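Local coordinates for protein serine repeat antigen 5 (Plasmodium falciparum, PDB 6X42) that belongs to the papain-like cysteine protease family of the malaria parasite and, as a pseudo-zymogen, probably lacks ordinary protease activity, at residues Glu35-Gln47 and Glu63-Lys75. Residues are numbered along the deposited sequence; the frame is centred on the assembly and turned at random.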
loop_
_atom_site.group_PDB
_atom_site.type_symbol
_atom_site.label_atom_id
_atom_site.label_comp_id
_atom_site.label_asym_id
_atom_site.label_seq_id
_atom_site.Cartn_x
_atom_site.Cartn_y
_atom_site.Cartn_z
ATOM N N GLU A 35 -13.698 -2.781 -15.079
ATOM C CA GLU A 35 -13.346 -4.193 -14.981
ATOM C C GLU A 35 -12.149 -4.555 -15.848
ATOM O O GLU A 35 -11.525 -5.600 -15.623
ATOM C CB GLU A 35 -14.544 -5.063 -15.369
ATOM N N ASN A 36 -11.813 -3.721 -16.831
ATOM C CA ASN A 36 -10.669 -3.985 -17.687
ATOM C C ASN A 36 -9.359 -3.461 -17.115
ATOM O O ASN A 36 -8.295 -3.927 -17.537
ATOM C CB ASN A 36 -10.892 -3.360 -19.070
ATOM N N ASN A 37 -9.404 -2.517 -16.170
ATOM C CA ASN A 37 -8.177 -1.926 -15.648
ATOM C C ASN A 37 -7.279 -2.991 -15.031
ATOM O O ASN A 37 -7.733 -3.846 -14.263
ATOM C CB ASN A 37 -8.489 -0.853 -14.596
ATOM C CG ASN A 37 -7.348 0.175 -14.441
ATOM O OD1 ASN A 37 -6.245 -0.137 -13.951
ATOM N ND2 ASN A 37 -7.613 1.404 -14.863
ATOM N N CYS A 38 -5.994 -2.935 -15.384
ATOM C CA CYS A 38 -4.995 -3.801 -14.764
ATOM C C CYS A 38 -5.153 -3.829 -13.247
ATOM O O CYS A 38 -5.103 -4.899 -12.617
ATOM C CB CYS A 38 -3.615 -3.259 -15.152
ATOM S SG CYS A 38 -2.158 -4.203 -14.636
ATOM N N ILE A 39 -5.348 -2.661 -12.639
ATOM C CA ILE A 39 -5.391 -2.579 -11.183
ATOM C C ILE A 39 -6.614 -3.302 -10.624
ATOM O O ILE A 39 -6.543 -3.896 -9.542
ATOM C CB ILE A 39 -5.265 -1.102 -10.761
ATOM C CG1 ILE A 39 -3.836 -0.627 -11.035
ATOM C CG2 ILE A 39 -5.601 -0.943 -9.307
ATOM C CD1 ILE A 39 -3.605 0.862 -10.947
ATOM N N SER A 40 -7.728 -3.323 -11.358
ATOM C CA SER A 40 -8.907 -4.030 -10.872
ATOM C C SER A 40 -8.719 -5.534 -10.871
ATOM O O SER A 40 -9.511 -6.250 -10.254
ATOM C CB SER A 40 -10.114 -3.717 -11.749
ATOM O OG SER A 40 -10.199 -2.326 -11.947
ATOM N N ASN A 41 -7.706 -6.025 -11.570
ATOM C CA ASN A 41 -7.423 -7.447 -11.646
ATOM C C ASN A 41 -6.380 -7.901 -10.639
ATOM O O ASN A 41 -5.982 -9.071 -10.658
ATOM C CB ASN A 41 -7.051 -7.760 -13.082
ATOM C CG ASN A 41 -8.284 -7.908 -13.949
ATOM O OD1 ASN A 41 -8.906 -8.966 -13.977
ATOM N ND2 ASN A 41 -8.750 -6.795 -14.501
ATOM N N LEU A 42 -5.972 -7.028 -9.726
ATOM C CA LEU A 42 -5.125 -7.415 -8.596
ATOM C C LEU A 42 -6.044 -7.785 -7.432
ATOM O O LEU A 42 -6.550 -6.913 -6.719
ATOM C CB LEU A 42 -4.205 -6.259 -8.227
ATOM C CG LEU A 42 -3.176 -5.824 -9.278
ATOM C CD1 LEU A 42 -2.567 -4.449 -8.928
ATOM C CD2 LEU A 42 -2.091 -6.881 -9.408
ATOM N N GLN A 43 -6.295 -9.073 -7.244
ATOM C CA GLN A 43 -7.294 -9.479 -6.274
ATOM C C GLN A 43 -6.765 -9.271 -4.861
ATOM O O GLN A 43 -5.559 -9.294 -4.616
ATOM C CB GLN A 43 -7.686 -10.935 -6.486
ATOM C CG GLN A 43 -8.409 -11.178 -7.819
ATOM C CD GLN A 43 -9.596 -10.214 -8.048
ATOM O OE1 GLN A 43 -10.627 -10.284 -7.365
ATOM N NE2 GLN A 43 -9.447 -9.316 -9.025
ATOM N N VAL A 44 -7.697 -9.077 -3.926
ATOM C CA VAL A 44 -7.361 -8.936 -2.517
ATOM C C VAL A 44 -6.722 -10.218 -1.997
ATOM O O VAL A 44 -7.117 -11.334 -2.365
ATOM C CB VAL A 44 -8.649 -8.594 -1.748
ATOM C CG1 VAL A 44 -8.459 -8.680 -0.234
ATOM C CG2 VAL A 44 -9.134 -7.206 -2.151
ATOM N N GLU A 45 -5.717 -10.056 -1.143
ATOM C CA GLU A 45 -4.989 -11.151 -0.513
ATOM C C GLU A 45 -5.279 -11.204 0.985
ATOM O O GLU A 45 -5.850 -10.286 1.562
ATOM C CB GLU A 45 -3.492 -11.036 -0.812
ATOM C CG GLU A 45 -3.229 -11.102 -2.320
ATOM C CD GLU A 45 -1.767 -11.130 -2.703
ATOM O OE1 GLU A 45 -1.008 -11.895 -2.097
ATOM O OE2 GLU A 45 -1.375 -10.412 -3.636
ATOM N N ASP A 46 -4.915 -12.338 1.595
ATOM C CA ASP A 46 -5.142 -12.625 3.012
ATOM C C ASP A 46 -3.807 -12.960 3.659
ATOM O O ASP A 46 -3.240 -14.036 3.424
ATOM C CB ASP A 46 -6.143 -13.782 3.161
ATOM C CG ASP A 46 -6.571 -14.067 4.600
ATOM O OD1 ASP A 46 -5.994 -13.492 5.548
ATOM O OD2 ASP A 46 -7.495 -14.916 4.752
ATOM N N GLN A 47 -3.292 -12.043 4.477
ATOM C CA GLN A 47 -2.030 -12.242 5.178
ATOM C C GLN A 47 -2.111 -13.298 6.283
ATOM O O GLN A 47 -1.067 -13.725 6.805
ATOM C CB GLN A 47 -1.541 -10.934 5.770
ATOM C CG GLN A 47 -2.337 -10.450 6.955
ATOM C CD GLN A 47 -1.922 -9.073 7.422
ATOM O OE1 GLN A 47 -2.235 -8.056 6.804
ATOM N NE2 GLN A 47 -1.190 -9.026 8.521
ATOM N N GLU A 63 3.073 -3.492 -7.612
ATOM C CA GLU A 63 2.146 -4.078 -8.591
ATOM C C GLU A 63 1.347 -2.992 -9.328
ATOM O O GLU A 63 1.143 -3.084 -10.546
ATOM C CB GLU A 63 1.208 -5.095 -7.926
ATOM C CG GLU A 63 1.958 -6.346 -7.441
ATOM C CD GLU A 63 1.237 -7.136 -6.349
ATOM O OE1 GLU A 63 0.122 -6.725 -5.932
ATOM O OE2 GLU A 63 1.790 -8.181 -5.909
ATOM N N THR A 64 0.898 -1.940 -8.625
ATOM C CA THR A 64 0.154 -0.894 -9.336
ATOM C C THR A 64 1.083 -0.069 -10.213
ATOM O O THR A 64 0.689 0.348 -11.303
ATOM C CB THR A 64 -0.706 -0.008 -8.415
ATOM O OG1 THR A 64 0.095 0.835 -7.569
ATOM C CG2 THR A 64 -1.640 -0.838 -7.536
ATOM N N ILE A 65 2.314 0.184 -9.747
ATOM C CA ILE A 65 3.277 0.879 -10.590
ATOM C C ILE A 65 3.507 0.088 -11.871
ATOM O O ILE A 65 3.543 0.660 -12.969
ATOM C CB ILE A 65 4.590 1.135 -9.823
ATOM C CG1 ILE A 65 4.394 2.220 -8.759
ATOM C CG2 ILE A 65 5.703 1.486 -10.796
ATOM C CD1 ILE A 65 5.499 2.317 -7.724
ATOM N N ARG A 66 3.658 -1.240 -11.756
ATOM C CA ARG A 66 3.816 -2.088 -12.940
ATOM C C ARG A 66 2.598 -1.999 -13.854
ATOM O O ARG A 66 2.742 -1.890 -15.077
ATOM C CB ARG A 66 4.110 -3.522 -12.508
ATOM C CG ARG A 66 5.558 -3.715 -12.024
ATOM C CD ARG A 66 5.841 -5.130 -11.523
ATOM N NE ARG A 66 5.515 -6.115 -12.549
ATOM C CZ ARG A 66 6.305 -6.425 -13.574
ATOM N NH1 ARG A 66 7.497 -5.856 -13.697
ATOM N NH2 ARG A 66 5.900 -7.296 -14.483
ATOM N N CYS A 67 1.392 -1.981 -13.283
ATOM C CA CYS A 67 0.191 -1.791 -14.093
ATOM C C CYS A 67 0.227 -0.456 -14.831
ATOM O O CYS A 67 -0.092 -0.384 -16.025
ATOM C CB CYS A 67 -1.060 -1.842 -13.214
ATOM S SG CYS A 67 -1.698 -3.474 -12.796
ATOM N N MET A 68 0.612 0.615 -14.140
ATOM C CA MET A 68 0.653 1.930 -14.769
ATOM C C MET A 68 1.661 1.974 -15.914
ATOM O O MET A 68 1.499 2.779 -16.836
ATOM C CB MET A 68 1.019 2.999 -13.731
ATOM C CG MET A 68 -0.025 3.333 -12.644
ATOM S SD MET A 68 -1.748 3.473 -13.151
ATOM C CE MET A 68 -1.739 5.049 -13.982
ATOM N N LYS A 69 2.701 1.133 -15.874
ATOM C CA LYS A 69 3.722 1.081 -16.918
ATOM C C LYS A 69 3.408 0.047 -18.001
ATOM O O LYS A 69 4.235 -0.177 -18.892
ATOM C CB LYS A 69 5.107 0.824 -16.296
ATOM C CG LYS A 69 5.668 1.978 -15.414
ATOM C CD LYS A 69 5.438 3.365 -16.031
ATOM C CE LYS A 69 6.055 4.528 -15.241
ATOM N NZ LYS A 69 4.997 5.374 -14.614
ATOM N N GLY A 70 2.230 -0.568 -17.955
ATOM C CA GLY A 70 1.761 -1.429 -19.021
ATOM C C GLY A 70 2.015 -2.911 -18.849
ATOM O O GLY A 70 1.799 -3.674 -19.803
ATOM N N TYR A 71 2.470 -3.346 -17.683
ATOM C CA TYR A 71 2.706 -4.757 -17.428
ATOM C C TYR A 71 1.423 -5.452 -16.973
ATOM O O TYR A 71 0.453 -4.818 -16.557
ATOM C CB TYR A 71 3.810 -4.937 -16.381
ATOM C CG TYR A 71 5.151 -4.424 -16.856
ATOM C CD1 TYR A 71 5.541 -3.114 -16.606
ATOM C CD2 TYR A 71 6.018 -5.245 -17.570
ATOM C CE1 TYR A 71 6.754 -2.634 -17.056
ATOM C CE2 TYR A 71 7.235 -4.777 -18.017
ATOM C CZ TYR A 71 7.602 -3.473 -17.758
ATOM O OH TYR A 71 8.824 -3.015 -18.214
ATOM N N GLU A 72 1.431 -6.782 -17.072
ATOM C CA GLU A 72 0.305 -7.582 -16.622
ATOM C C GLU A 72 0.145 -7.479 -15.105
ATOM O O GLU A 72 1.103 -7.171 -14.389
ATOM C CB GLU A 72 0.563 -9.045 -16.968
ATOM C CG GLU A 72 0.426 -9.406 -18.447
ATOM C CD GLU A 72 -0.920 -9.031 -19.019
ATOM O OE1 GLU A 72 -0.952 -8.211 -19.963
ATOM O OE2 GLU A 72 -1.944 -9.545 -18.517
ATOM N N PRO A 73 -1.071 -7.765 -14.574
ATOM C CA PRO A 73 -1.297 -7.739 -13.113
ATOM C C PRO A 73 -0.817 -9.008 -12.408
ATOM O O PRO A 73 -1.586 -9.751 -11.794
ATOM C CB PRO A 73 -2.817 -7.535 -13.024
ATOM C CG PRO A 73 -3.358 -8.186 -14.259
ATOM C CD PRO A 73 -2.325 -7.962 -15.329
ATOM N N THR A 74 0.484 -9.245 -12.460
ATOM C CA THR A 74 1.086 -10.445 -11.888
ATOM C C THR A 74 1.482 -10.168 -10.448
ATOM O O THR A 74 2.170 -9.188 -10.169
ATOM C CB THR A 74 2.337 -10.829 -12.683
ATOM O OG1 THR A 74 2.036 -10.880 -14.075
ATOM C CG2 THR A 74 2.852 -12.169 -12.219
ATOM N N LYS A 75 1.059 -11.034 -9.542
ATOM C CA LYS A 75 1.342 -10.821 -8.131
ATOM C C LYS A 75 2.779 -11.166 -7.776
ATOM O O LYS A 75 3.319 -12.189 -8.209
ATOM C CB LYS A 75 0.411 -11.664 -7.266
ATOM C CG LYS A 75 -1.034 -11.273 -7.385
ATOM C CD LYS A 75 -1.260 -9.825 -7.029
ATOM C CE LYS A 75 -2.723 -9.516 -6.794
ATOM N NZ LYS A 75 -3.305 -10.355 -5.729
HETATM O O HOH W 1 -1.386 -7.622 -3.926
#
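L42, K75 and C38 bury the most surface between the loop 35-47 and the end of helix 53-68 with the chain that follows it. The isobutyl group of L42 drops into a groove between helix and return chain: both methyls touch CB of E63 at 4.0 Å, CD1 also meets CG2 of T64, and CD2 lies 3.7 Å from CB of P73 and against the aliphatic part of K75. That lysine runs obliquely past L42, kinked at chi2 and again at chi4 (58°), and the second bend turns its ammonium group to the loop. There NZ donates to the backbone O of Q43 at 2.7 Å and forms a salt bridge with OE2 of E45 at 2.8 Å, reaching that oxygen from above the carboxylate plane. A water donates to both E45 OE2 and E63 OE1, linking two carboxylates whose like charges K75 and K59, a salt-bridge partner of each, probably offset.

At the other end C38 and C67 are joined by a disulfide (chi3 -71°). SG of C38 stands anti to its backbone N (chi1 -175°), which carries it out to the helix, and it also packs 3.8 Å from CB of P73. Beside the bridge, I39 lays CG1 on CB of C67 and brings CD1 to SD of M68, 3.9 Å away. Just beyond, a Schellman motif with G70 as its C-prime residue ends the helix.

The contact thus pins the loop to the C-terminal end of helix 53-68. The loop runs on to Q47, which touches S53 at the helix start; in papain relatives these positions hold the oxyanion-hole glutamine and catalytic cysteine, so disulfide and salt bridge probably fasten the run-up to the active-site-like region. R243 of strand 236-243 bonds to the carbonyls of L42 and Q43 and packs against K75.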